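PDB 3NPK: geranyltranstransferase from Campylobacter jejuni, which probably condenses isopentenyl diphosphate with geranyl diphosphate to make farnesyl diphosphate, releasing pyrophosphate, as expected of a mainly helical polyprenyl synthetase. Local coordinates for residues 45-48 against 49-53; 128-131 against 132-136; 165-168 against 169-172; 205-208 against 209-212; 265-268 against 269-273. All coordinates share one frame; numbering follows the deposited sequence. Where two conformers were deposited one is given.

All five contacts are local, made within single helices or at a helix start of a mainly helical polyprenyl synthetase. Interaction 1, on helix 42-54, is the most buried: leucines and valines dominate, and a serine hydroxyl folds back onto the backbone. Interaction 2 is apolar where helix 128-142 faces its own chain but carries a solvated Glu-Lys pair, and it borders the second subunit, as does interaction 3. Interactions 3 and 4 touch through His171 and Gln212, joining helices 164-189 and 194-220. Interaction 5 is a surface contact at the start of helix 269-282, and its Leu271 packs against Ser49, Val50 and Ser53 of interaction 1.

Interaction 1 (45-48 against 49-53); sequences QLLL and SVVQS
Helix 42-54 of the mainly helical polyprenyl synthetase fold passes through residues 45-53 as a regular alpha-helix, and a serine in it bonds back to the preceding turn. Gln45 O is gripped twice by Ser49: the backbone Ser49 N donates to it at 2.9 Å, and the hydroxyl Ser49 OG donates at 2.7 Å. The two donors approach from opposite faces of the carbonyl plane, so they share the oxygen without crowding each other. With OG beside its own backbone N (chi1 -67°), the hydroxyl lies back along the helix, which satisfies this polar atom in buried surroundings. The backbone bonds continue residue by residue, from Val50 N to Leu46 O, from Val51 N to Leu47 O and from Gln52 N to Leu48 O; the last is the shortest of these three at 2.8 Å.

On the apolar side, Leu47 and Val51 lie side by side and point the same way, one turn apart. Leu47 packs on Val65 and Leu69 of helix 59-80 and on Met185 and Ile189 of helix 164-189. Another face of the helix meets helix 269-282, where Gln45 and Ser49 touch Leu278. The amide of Gln45 turns elsewhere, NE2 bonding to Leu5 O. Within the pair itself, the branch of Val51 beside its backbone N does the touching: CG2 rests 4.1 Å from Leu47 CD2 and 3.5 Å from Leu47 O.

Interaction 2 (128-131 against 132-136); sequences DEIK and IKLIK
Glu129 and Lys133, one turn apart at the start of helix 128-142, form the charged part of this contact. Their side chains run side by side and point the same way. The salt bridge is loose: Lys133 NZ to Glu129 OE1 measures 3.4 Å, a weak hydrogen bond, and the ammonium lies slightly nearer the methylene Glu129 CG, at 3.2 Å. A bend at the last torsion of the lysine (chi4 60°) turns NZ back toward the glutamate. A water completes the link, accepting from Lys133 NZ at 2.9 Å and donating to Glu129 O at 2.8 Å. The ammonium is thereby tied to both the side chain and the backbone of Glu129, while that carbonyl also takes the rather long bond from Lys133 N.

The apolar part lies on another side of the helix. Ile130 CG2 meets Leu134 CD1 at 3.8 Å, the two side chains again running alongside each other. Farther round, Ile135 folds its CG1 over Lys131 O at 3.2 Å.

Backbone bonds tie Ile132 N to Asp128 O, Leu134 N to Ile130 O and Ile135 N to Lys131 O. The ammonium of Lys131 forms a long ion pair with Asp128 and hydrogen-bonds the carbonyls of Ser122 and Ala124.

Among the neighbouring helices, Leu134 packs on Met185 and Ile189 of helix 164-189, and Ile135 on Phe118 and Leu121 of helix 103-122. Ile132 instead meets Ile132 of the second subunit, placing this helix at the dimer interface.

Interaction 3 (165-168 against 169-172); sequences NELE and FLHT
Leu167 and His171 make the tight part of this contact, one turn apart near the start of helix 164-189. They lie side by side and point the same way, with Leu167 CD1 packed against the imidazole ring. The leucine reaches the ring because its CG stands opposite the backbone N (chi1 -175°) and CD1 then turns toward the later residue. Leu170 closes in as well: its CD2 sits 3.8 Å above the imidazole plane, over the ring centre, so one face of the histidine is covered by a methyl group. Leu170 CD1 approaches Leu167 CD1 more distantly, at 4.4 Å. Beyond the segments, Leu167 packs on Phe240 and Leu243 of helix 240-244, and His171 touches Gln212 of helix 194-220.

The looser side carries Asn165, Glu166 and Glu168. Their side-chain ends stay apart from the later residues, and the link there is through the backbone: Phe169 N donates to Asn165 O and Leu170 N to Glu166 O, both at 2.9 Å. The carboxylate of Glu166 turns back to Ser163 N. Phe169 swings outward from the contact, stacks on His173 and meets Phe23 of the second subunit edge-to-face.

Thr172 lies beside the preceding turn, its N bonded to Glu168 O at 2.9 Å and its OG1 the same distance from that oxygen. The chemistry is thus of two kinds: the contact to the imidazole is largely apolar, from leucine methyls, while Asn165, Glu166 and Glu168 reach the later residues through regular i to i+4 backbone bonds.

Interaction 4 (205-208 against 209-212); sequences LKLG and LIFQ
The Phe211 ring lies with one face over the carbonyl oxygen of Leu207, which stands 3.2 Å above the ring plane and is offset toward the rim. CG is the ring atom nearest the oxygen, with CD1 and CD2 each 3.4 Å away. Placing CG beside its own backbone N (chi1 -65°) brings the ring back over the preceding turn, where its far atom CZ also reaches Leu207 CB at 4.2 Å. The same carbonyl accepts the backbone bond from Phe211 N, so it meets both the amide and the ring of one residue. The ring's stacking partner outside the segments is Tyr282, a residue of the pyrophosphate pocket, and Phe42 meets it at a steep angle.

Gln212 provides the other flat group. It has two conformers, so its water link is tentative: in one of them NE2 donates to a water (3.1 Å) that donates to Gly208 O (2.8 Å). Gly208 O also takes the 3.3 Å bond from Gln212 N.

Ile210 folds its CG1 against Lys206 O, and its CD1 crosses the aliphatic part of Lys206 at CG, 4.1 Å away. The lysine then extends to a salt bridge with Glu259.

Around helix 194-220, Leu209 and Ile210 pack on Leu256 of helix 246-265, whereas Leu205 touches Ala180 and Gln212 touches Thr175 of helix 164-189.

Interaction 5 (265-268 against 269-273); sequences EKLN and EKLAQ
Asn268 turns its CG opposite the backbone N (chi1 172°), and this swings the amide over the first turn of helix 269-282. Leu271 likewise has its CG opposite N (chi1 179°), a setting that brings its end to that of Leu267 across the helix start. Leu267 CD1 then meets Leu271 CD2 at 4.1 Å, the side chains passing at a slant. Leu267 CB adds a looser contact with Ala272 CB, at 4.4 Å.

The polar tie is the backbone bond from Ala272 N to Asn268 O, 2.8 Å long and nearly straight, with an N-H...O angle of 166°. It closes the first turn of the helix. The side-chain amide of Asn268 lies close to the backbone nitrogens of Lys270 and Leu271, near the backbone N-H groups of the first turn. Glu269 and Lys270 reach outward from this turn.

The apolar side is backed by other helices. Leu267 rests on Ile200 and Leu203 of helix 194-220, and Leu271 packs on Ser49, Val50 and Ser53 of helix 42-54. The polar side lies at the surface, with Asn268, Glu269 and Lys270 exposed.

A short connection after helix 246-265 thus ends in an N-cap: Asn268 occupies the position immediately before helix 269-282, and the leucine ahead of it packs against the first turn, joining the last two long helices of this polyprenyl synthetase.

Interaction 1 (45-48 against 49-53)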
loop_
_atom_site.group_PDB
_atom_site.type_symbol
_atom_site.label_atom_id
_atom_site.label_comp_id
_atom_site.label_asym_id
_atom_site.label_seq_id
_atom_site.Cartn_x
_atom_site.Cartn_y
_atom_site.Cartn_z
ATOM N N GLN A 45 4.005 16.074 11.816
ATOM C CA GLN A 45 4.668 16.996 12.742
ATOM C C GLN A 45 5.468 16.297 13.839
ATOM O O GLN A 45 6.532 16.794 14.253
ATOM C CB GLN A 45 3.682 18.007 13.330
ATOM C CG GLN A 45 3.090 18.950 12.260
ATOM C CD GLN A 45 4.182 19.637 11.457
ATOM O OE1 GLN A 45 5.234 19.973 11.994
ATOM N NE2 GLN A 45 3.946 19.833 10.167
ATOM N N LEU A 46 4.987 15.146 14.308
ATOM C CA LEU A 46 5.780 14.351 15.251
ATOM C C LEU A 46 7.106 13.946 14.622
ATOM O O LEU A 46 8.166 14.096 15.234
ATOM C CB LEU A 46 5.021 13.100 15.686
ATOM C CG LEU A 46 3.833 13.320 16.628
ATOM C CD1 LEU A 46 3.118 11.995 16.773
ATOM C CD2 LEU A 46 4.299 13.856 17.981
ATOM N N LEU A 47 7.055 13.451 13.386
ATOM C CA LEU A 47 8.267 13.005 12.710
ATOM C C LEU A 47 9.219 14.184 12.510
ATOM O O LEU A 47 10.422 14.090 12.800
ATOM C CB LEU A 47 7.921 12.366 11.360
ATOM C CG LEU A 47 9.126 11.877 10.545
ATOM C CD1 LEU A 47 8.764 10.671 9.696
ATOM C CD2 LEU A 47 9.726 12.972 9.643
ATOM N N LEU A 48 8.692 15.294 12.000
ATOM C CA LEU A 48 9.550 16.437 11.678
ATOM C C LEU A 48 10.137 17.061 12.942
ATOM O O LEU A 48 11.245 17.602 12.913
ATOM C CB LEU A 48 8.775 17.481 10.872
ATOM C CG LEU A 48 8.326 17.001 9.487
ATOM C CD1 LEU A 48 7.314 17.989 8.892
ATOM C CD2 LEU A 48 9.545 16.815 8.569
ATOM N N SER A 49 9.410 16.977 14.056
ATOM C CA SER A 49 9.902 17.529 15.321
ATOM C C SER A 49 11.119 16.733 15.778
ATOM O O SER A 49 12.133 17.310 16.212
ATOM C CB SER A 49 8.821 17.478 16.409
ATOM O OG SER A 49 7.726 18.345 16.126
ATOM N N VAL A 50 11.027 15.405 15.691
ATOM C CA VAL A 50 12.185 14.572 16.040
ATOM C C VAL A 50 13.397 14.962 15.186
ATOM O O VAL A 50 14.483 15.222 15.715
ATOM C CB VAL A 50 11.891 13.062 15.889
ATOM C CG1 VAL A 50 13.177 12.242 16.116
ATOM C CG2 VAL A 50 10.789 12.634 16.879
ATOM N N VAL A 51 13.216 15.023 13.868
ATOM C CA VAL A 51 14.326 15.359 12.982
ATOM C C VAL A 51 14.887 16.758 13.279
ATOM O O VAL A 51 16.104 16.939 13.417
ATOM C CB VAL A 51 13.923 15.245 11.494
ATOM C CG1 VAL A 51 15.098 15.638 10.594
ATOM C CG2 VAL A 51 13.468 13.818 11.182
ATOM N N GLN A 52 14.008 17.746 13.393
ATOM C CA GLN A 52 14.451 19.107 13.677
ATOM C C GLN A 52 15.292 19.175 14.956
ATOM O O GLN A 52 16.297 19.885 15.013
ATOM C CB GLN A 52 13.249 20.056 13.768
ATOM C CG GLN A 52 13.620 21.496 14.150
ATOM C CD GLN A 52 14.546 22.178 13.158
ATOM O OE1 GLN A 52 14.765 21.696 12.045
ATOM N NE2 GLN A 52 15.103 23.314 13.567
ATOM N N SER A 53 14.889 18.416 15.968
ATOM C CA SER A 53 15.534 18.467 17.281
ATOM C C SER A 53 16.888 17.765 17.300
ATOM O O SER A 53 17.729 18.041 18.159
ATOM C CB SER A 53 14.626 17.839 18.344
ATOM O OG SER A 53 14.655 16.420 18.273
#

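Interaction 2 (128-131 against 132-136)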
loop_
_atom_site.group_PDB
_atom_site.type_symbol
_atom_site.label_atom_id
_atom_site.label_comp_id
_atom_site.label_asym_id
_atom_site.label_seq_id
_atom_site.Cartn_x
_atom_site.Cartn_y
_atom_site.Cartn_z
ATOM N N ASP A 128 19.940 4.606 1.166
ATOM C CA ASP A 128 19.095 3.423 0.950
ATOM C C ASP A 128 18.905 2.612 2.233
ATOM O O ASP A 128 17.816 2.102 2.477
ATOM C CB ASP A 128 19.642 2.515 -0.158
ATOM C CG ASP A 128 19.438 3.103 -1.551
ATOM O OD1 ASP A 128 18.613 4.039 -1.676
ATOM O OD2 ASP A 128 20.085 2.627 -2.522
ATOM N N GLU A 129 19.949 2.498 3.054
ATOM C CA GLU A 129 19.834 1.757 4.304
ATOM C C GLU A 129 18.765 2.371 5.216
ATOM O O GLU A 129 17.988 1.656 5.864
ATOM C CB GLU A 129 21.198 1.708 5.024
ATOM C CG GLU A 129 21.192 0.945 6.346
ATOM C CD GLU A 129 22.544 0.939 7.076
ATOM O OE1 GLU A 129 22.730 0.069 7.959
ATOM O OE2 GLU A 129 23.413 1.794 6.784
ATOM N N ILE A 130 18.737 3.697 5.280
ATOM C CA ILE A 130 17.737 4.403 6.076
ATOM C C ILE A 130 16.348 4.210 5.474
ATOM O O ILE A 130 15.382 3.940 6.185
ATOM C CB ILE A 130 18.051 5.910 6.148
ATOM C CG1 ILE A 130 19.343 6.166 6.940
ATOM C CG2 ILE A 130 16.872 6.696 6.740
ATOM C CD1 ILE A 130 19.755 7.615 6.915
ATOM N N LYS A 131 16.244 4.325 4.155
ATOM C CA LYS A 131 14.938 4.203 3.515
ATOM C C LYS A 131 14.326 2.814 3.719
ATOM O O LYS A 131 13.113 2.701 3.924
ATOM C CB LYS A 131 15.008 4.596 2.033
ATOM C CG LYS A 131 15.358 6.080 1.867
ATOM C CD LYS A 131 15.148 6.568 0.425
ATOM C CE LYS A 131 16.165 5.992 -0.550
ATOM N NZ LYS A 131 16.075 6.667 -1.889
ATOM N N ILE A 132 15.155 1.769 3.688
ATOM C CA ILE A 132 14.650 0.416 3.946
ATOM C C ILE A 132 14.121 0.308 5.378
ATOM O O ILE A 132 13.044 -0.246 5.603
ATOM C CB ILE A 132 15.716 -0.672 3.645
ATOM C CG1 ILE A 132 15.913 -0.781 2.132
ATOM C CG2 ILE A 132 15.316 -2.020 4.245
ATOM C CD1 ILE A 132 14.695 -1.272 1.378
ATOM N N LYS A 133 14.848 0.879 6.343
ATOM C CA LYS A 133 14.341 0.879 7.722
ATOM C C LYS A 133 13.006 1.603 7.816
ATOM O O LYS A 133 12.086 1.118 8.477
ATOM C CB LYS A 133 15.346 1.499 8.684
ATOM C CG LYS A 133 16.547 0.599 8.872
ATOM C CD LYS A 133 17.483 1.088 9.952
ATOM C CE LYS A 133 18.661 0.118 10.074
ATOM N NZ LYS A 133 19.426 0.018 8.804
ATOM N N LEU A 134 12.904 2.765 7.170
ATOM C CA LEU A 134 11.667 3.541 7.206
ATOM C C LEU A 134 10.499 2.786 6.581
ATOM O O LEU A 134 9.378 2.847 7.091
ATOM C CB LEU A 134 11.848 4.876 6.481
ATOM C CG LEU A 134 12.842 5.853 7.136
ATOM C CD1 LEU A 134 13.112 7.033 6.207
ATOM C CD2 LEU A 134 12.298 6.330 8.470
ATOM N N ILE A 135 10.754 2.106 5.470
ATOM C CA ILE A 135 9.709 1.319 4.807
ATOM C C ILE A 135 9.257 0.149 5.693
ATOM O O ILE A 135 8.060 -0.137 5.789
ATOM C CB ILE A 135 10.179 0.858 3.425
ATOM C CG1 ILE A 135 10.267 2.098 2.514
ATOM C CG2 ILE A 135 9.233 -0.212 2.856
ATOM C CD1 ILE A 135 11.081 1.887 1.259
ATOM N N LYS A 136 10.206 -0.512 6.360
ATOM C CA LYS A 136 9.843 -1.564 7.305
ATOM C C LYS A 136 8.957 -1.021 8.405
ATOM O O LYS A 136 7.955 -1.640 8.764
ATOM C CB LYS A 136 11.087 -2.205 7.935
ATOM C CG LYS A 136 11.923 -3.024 6.989
ATOM C CD LYS A 136 13.201 -3.529 7.666
ATOM C CE LYS A 136 13.930 -4.524 6.769
ATOM N NZ LYS A 136 15.203 -5.002 7.385
HETATM O O HOH W 1 18.479 -1.091 6.258
#

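Interaction 3 (165-168 against 169-172)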
loop_
_atom_site.group_PDB
_atom_site.type_symbol
_atom_site.label_atom_id
_atom_site.label_comp_id
_atom_site.label_asym_id
_atom_site.label_seq_id
_atom_site.Cartn_x
_atom_site.Cartn_y
_atom_site.Cartn_z
ATOM N N ASN A 165 -8.844 -5.506 28.001
ATOM C CA ASN A 165 -7.632 -5.868 27.258
ATOM C C ASN A 165 -7.854 -5.867 25.741
ATOM O O ASN A 165 -6.988 -5.438 24.961
ATOM C CB ASN A 165 -7.077 -7.212 27.728
ATOM C CG ASN A 165 -6.392 -7.116 29.081
ATOM O OD1 ASN A 165 -6.118 -6.016 29.582
ATOM N ND2 ASN A 165 -6.096 -8.269 29.674
ATOM N N GLU A 166 -9.028 -6.325 25.321
ATOM C CA GLU A 166 -9.371 -6.337 23.903
ATOM C C GLU A 166 -9.528 -4.926 23.344
ATOM O O GLU A 166 -9.065 -4.625 22.235
ATOM C CB GLU A 166 -10.651 -7.141 23.674
ATOM C CG GLU A 166 -10.384 -8.626 23.770
ATOM C CD GLU A 166 -11.643 -9.466 23.826
ATOM O OE1 GLU A 166 -12.728 -8.929 24.146
ATOM O OE2 GLU A 166 -11.532 -10.677 23.548
ATOM N N LEU A 167 -10.160 -4.056 24.127
ATOM C CA LEU A 167 -10.332 -2.670 23.712
ATOM C C LEU A 167 -8.971 -1.975 23.613
ATOM O O LEU A 167 -8.721 -1.241 22.664
ATOM C CB LEU A 167 -11.272 -1.947 24.683
ATOM C CG LEU A 167 -11.654 -0.510 24.332
ATOM C CD1 LEU A 167 -12.321 -0.421 22.962
ATOM C CD2 LEU A 167 -12.566 0.053 25.413
ATOM N N GLU A 168 -8.085 -2.241 24.574
ATOM C CA GLU A 168 -6.724 -1.715 24.515
ATOM C C GLU A 168 -5.998 -2.197 23.265
ATOM O O GLU A 168 -5.325 -1.418 22.590
ATOM C CB GLU A 168 -5.952 -2.106 25.780
ATOM C CG GLU A 168 -6.379 -1.311 26.989
ATOM C CD GLU A 168 -5.920 -1.912 28.312
ATOM O OE1 GLU A 168 -5.496 -3.092 28.348
ATOM O OE2 GLU A 168 -6.013 -1.205 29.333
ATOM N N PHE A 169 -6.143 -3.480 22.950
ATOM C CA PHE A 169 -5.506 -4.061 21.760
ATOM C C PHE A 169 -6.009 -3.351 20.503
ATOM O O PHE A 169 -5.227 -2.950 19.624
ATOM C CB PHE A 169 -5.811 -5.572 21.696
ATOM C CG PHE A 169 -5.108 -6.307 20.568
ATOM C CD1 PHE A 169 -5.587 -6.224 19.258
ATOM C CD2 PHE A 169 -3.978 -7.098 20.817
ATOM C CE1 PHE A 169 -4.958 -6.899 18.224
ATOM C CE2 PHE A 169 -3.355 -7.783 19.780
ATOM C CZ PHE A 169 -3.847 -7.681 18.482
ATOM N N LEU A 170 -7.328 -3.207 20.426
ATOM C CA LEU A 170 -7.967 -2.548 19.285
ATOM C C LEU A 170 -7.331 -1.183 19.034
ATOM O O LEU A 170 -6.856 -0.901 17.939
ATOM C CB LEU A 170 -9.477 -2.425 19.558
ATOM C CG LEU A 170 -10.406 -1.834 18.498
ATOM C CD1 LEU A 170 -11.840 -2.120 18.940
ATOM C CD2 LEU A 170 -10.201 -0.327 18.279
ATOM N N HIS A 171 -7.329 -0.335 20.051
ATOM C CA HIS A 171 -6.868 1.037 19.868
ATOM C C HIS A 171 -5.367 1.131 19.670
ATOM O O HIS A 171 -4.889 1.972 18.913
ATOM C CB HIS A 171 -7.341 1.910 21.030
ATOM C CG HIS A 171 -8.785 2.270 20.917
ATOM N ND1 HIS A 171 -9.746 1.883 21.827
ATOM C CD2 HIS A 171 -9.434 2.965 19.954
ATOM C CE1 HIS A 171 -10.923 2.336 21.433
ATOM N NE2 HIS A 171 -10.757 3.007 20.307
ATOM N N THR A 172 -4.612 0.282 20.350
ATOM C CA THR A 172 -3.173 0.325 20.161
ATOM C C THR A 172 -2.835 0.017 18.710
ATOM O O THR A 172 -1.929 0.627 18.151
ATOM C CB THR A 172 -2.423 -0.594 21.124
ATOM O OG1 THR A 172 -2.737 -0.204 22.455
ATOM C CG2 THR A 172 -0.920 -0.367 20.975
#

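Interaction 4 (205-208 against 209-212)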
loop_
_atom_site.group_PDB
_atom_site.type_symbol
_atom_site.label_atom_id
_atom_site.label_comp_id
_atom_site.label_asym_id
_atom_site.label_seq_id
_atom_site.Cartn_x
_atom_site.Cartn_y
_atom_site.Cartn_z
ATOM N N LEU A 205 3.103 5.013 21.592
ATOM C CA LEU A 205 2.013 4.081 21.904
ATOM C C LEU A 205 1.173 4.625 23.045
ATOM O O LEU A 205 -0.061 4.530 23.030
ATOM C CB LEU A 205 2.564 2.720 22.312
ATOM C CG LEU A 205 3.288 1.921 21.240
ATOM C CD1 LEU A 205 3.785 0.622 21.872
ATOM C CD2 LEU A 205 2.397 1.649 19.999
ATOM N N LYS A 206 1.847 5.183 24.049
ATOM C CA LYS A 206 1.144 5.728 25.209
ATOM C C LYS A 206 0.292 6.936 24.815
ATOM O O LYS A 206 -0.849 7.069 25.243
ATOM C CB LYS A 206 2.129 6.094 26.321
ATOM C CG LYS A 206 1.458 6.341 27.656
ATOM C CD LYS A 206 2.473 6.489 28.768
ATOM C CE LYS A 206 3.111 5.164 29.092
ATOM N NZ LYS A 206 4.058 5.310 30.226
ATOM N N LEU A 207 0.841 7.808 23.981
ATOM C CA LEU A 207 0.097 8.981 23.532
ATOM C C LEU A 207 -1.155 8.546 22.789
ATOM O O LEU A 207 -2.233 9.104 22.994
ATOM C CB LEU A 207 0.965 9.837 22.613
ATOM C CG LEU A 207 2.116 10.555 23.314
ATOM C CD1 LEU A 207 2.863 11.380 22.304
ATOM C CD2 LEU A 207 1.581 11.416 24.447
ATOM N N GLY A 208 -1.006 7.548 21.917
ATOM C CA GLY A 208 -2.139 7.049 21.163
ATOM C C GLY A 208 -3.263 6.582 22.073
ATOM O O GLY A 208 -4.438 6.893 21.844
ATOM N N LEU A 209 -2.904 5.820 23.103
ATOM C CA LEU A 209 -3.874 5.318 24.077
ATOM C C LEU A 209 -4.521 6.463 24.849
ATOM O O LEU A 209 -5.739 6.488 25.044
ATOM C CB LEU A 209 -3.167 4.375 25.044
ATOM C CG LEU A 209 -3.932 3.828 26.243
ATOM C CD1 LEU A 209 -5.122 3.027 25.769
ATOM C CD2 LEU A 209 -2.981 2.975 27.065
ATOM N N ILE A 210 -3.701 7.405 25.305
ATOM C CA ILE A 210 -4.210 8.565 26.026
ATOM C C ILE A 210 -5.254 9.291 25.188
ATOM O O ILE A 210 -6.314 9.674 25.689
ATOM C CB ILE A 210 -3.074 9.545 26.378
ATOM C CG1 ILE A 210 -2.217 8.977 27.510
ATOM C CG2 ILE A 210 -3.647 10.910 26.792
ATOM C CD1 ILE A 210 -0.908 9.707 27.694
ATOM N N PHE A 211 -4.970 9.470 23.902
ATOM C CA PHE A 211 -5.894 10.221 23.061
ATOM C C PHE A 211 -7.251 9.524 22.979
ATOM O O PHE A 211 -8.291 10.178 23.013
ATOM C CB PHE A 211 -5.337 10.408 21.649
ATOM C CG PHE A 211 -4.096 11.249 21.584
ATOM C CD1 PHE A 211 -3.764 12.123 22.608
ATOM C CD2 PHE A 211 -3.269 11.186 20.475
ATOM C CE1 PHE A 211 -2.622 12.903 22.531
ATOM C CE2 PHE A 211 -2.126 11.960 20.392
ATOM C CZ PHE A 211 -1.805 12.825 21.423
ATOM N N GLN A 212 -7.243 8.200 22.870
ATOM C CA GLN A 212 -8.493 7.457 22.750
ATOM C C GLN A 212 -9.293 7.438 24.050
ATOM O O GLN A 212 -10.527 7.547 24.033
ATOM C CB GLN A 212 -8.222 6.036 22.251
ATOM C CG GLN A 212 -7.744 5.997 20.813
ATOM C CD GLN A 212 -8.698 6.710 19.881
ATOM O OE1 GLN A 212 -9.908 6.502 19.943
ATOM N NE2 GLN A 212 -8.158 7.557 19.009
HETATM O O HOH W 2 -5.102 7.503 19.150
#

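Interaction 5 (265-268 against 269-273)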
loop_
_atom_site.group_PDB
_atom_site.type_symbol
_atom_site.label_atom_id
_atom_site.label_comp_id
_atom_site.label_asym_id
_atom_site.label_seq_id
_atom_site.Cartn_x
_atom_site.Cartn_y
_atom_site.Cartn_z
ATOM N N GLU A 265 10.649 14.070 29.931
ATOM C CA GLU A 265 11.831 14.614 30.607
ATOM C C GLU A 265 13.101 13.906 30.183
ATOM O O GLU A 265 14.185 14.458 30.328
ATOM C CB GLU A 265 11.712 14.561 32.136
ATOM C CG GLU A 265 10.741 15.597 32.684
ATOM C CD GLU A 265 11.123 16.153 34.053
ATOM O OE1 GLU A 265 11.887 15.501 34.796
ATOM O OE2 GLU A 265 10.652 17.264 34.383
ATOM N N LYS A 266 12.969 12.691 29.657
ATOM C CA LYS A 266 14.125 11.921 29.189
ATOM C C LYS A 266 14.535 12.214 27.739
ATOM O O LYS A 266 15.519 11.671 27.244
ATOM C CB LYS A 266 13.848 10.425 29.339
ATOM C CG LYS A 266 13.753 9.957 30.770
ATOM C CD LYS A 266 15.093 10.099 31.457
ATOM C CE LYS A 266 15.108 9.406 32.803
ATOM N NZ LYS A 266 16.364 9.741 33.498
ATOM N N LEU A 267 13.764 13.058 27.061
ATOM C CA LEU A 267 14.097 13.491 25.714
ATOM C C LEU A 267 14.883 14.789 25.758
ATOM O O LEU A 267 14.900 15.488 26.768
ATOM C CB LEU A 267 12.823 13.753 24.909
ATOM C CG LEU A 267 11.843 12.598 24.743
ATOM C CD1 LEU A 267 10.675 13.009 23.850
ATOM C CD2 LEU A 267 12.563 11.415 24.142
ATOM N N ASN A 268 15.546 15.110 24.658
ATOM C CA ASN A 268 16.085 16.449 24.496
ATOM C C ASN A 268 15.014 17.482 24.823
ATOM O O ASN A 268 13.865 17.347 24.391
ATOM C CB ASN A 268 16.587 16.642 23.070
ATOM C CG ASN A 268 16.972 18.072 22.785
ATOM O OD1 ASN A 268 18.091 18.504 23.082
ATOM N ND2 ASN A 268 16.045 18.817 22.207
ATOM N N GLU A 269 15.382 18.502 25.595
ATOM C CA GLU A 269 14.403 19.464 26.094
ATOM C C GLU A 269 13.612 20.140 24.969
ATOM O O GLU A 269 12.431 20.437 25.129
ATOM C CB GLU A 269 15.105 20.519 26.950
ATOM C CG GLU A 269 16.343 21.100 26.277
ATOM C CD GLU A 269 17.317 21.739 27.260
ATOM O OE1 GLU A 269 16.907 22.037 28.405
ATOM O OE2 GLU A 269 18.497 21.943 26.886
ATOM N N LYS A 270 14.256 20.408 23.840
ATOM C CA LYS A 270 13.547 21.072 22.742
ATOM C C LYS A 270 12.523 20.129 22.109
ATOM O O LYS A 270 11.397 20.528 21.787
ATOM C CB LYS A 270 14.515 21.604 21.684
ATOM C CG LYS A 270 15.667 22.453 22.221
ATOM C CD LYS A 270 15.225 23.476 23.254
ATOM C CE LYS A 270 16.395 24.371 23.678
ATOM N NZ LYS A 270 16.226 24.971 25.041
ATOM N N LEU A 271 12.910 18.870 21.944
ATOM C CA LEU A 271 11.990 17.862 21.433
ATOM C C LEU A 271 10.824 17.651 22.393
ATOM O O LEU A 271 9.674 17.557 21.972
ATOM C CB LEU A 271 12.714 16.532 21.189
ATOM C CG LEU A 271 11.796 15.424 20.665
ATOM C CD1 LEU A 271 11.048 15.868 19.386
ATOM C CD2 LEU A 271 12.584 14.158 20.434
ATOM N N ALA A 272 11.117 17.581 23.685
ATOM C CA ALA A 272 10.060 17.404 24.673
ATOM C C ALA A 272 9.018 18.524 24.579
ATOM O O ALA A 272 7.808 18.262 24.597
ATOM C CB ALA A 272 10.645 17.338 26.085
ATOM N N GLN A 273 9.487 19.764 24.450
ATOM C CA GLN A 273 8.580 20.903 24.333
ATOM C C GLN A 273 7.739 20.846 23.043
ATOM O O GLN A 273 6.532 21.138 23.062
ATOM C CB GLN A 273 9.356 22.220 24.389
ATOM C CG GLN A 273 8.446 23.429 24.369
ATOM C CD GLN A 273 7.598 23.513 25.622
ATOM O OE1 GLN A 273 8.123 23.532 26.734
ATOM N NE2 GLN A 273 6.282 23.558 25.448
#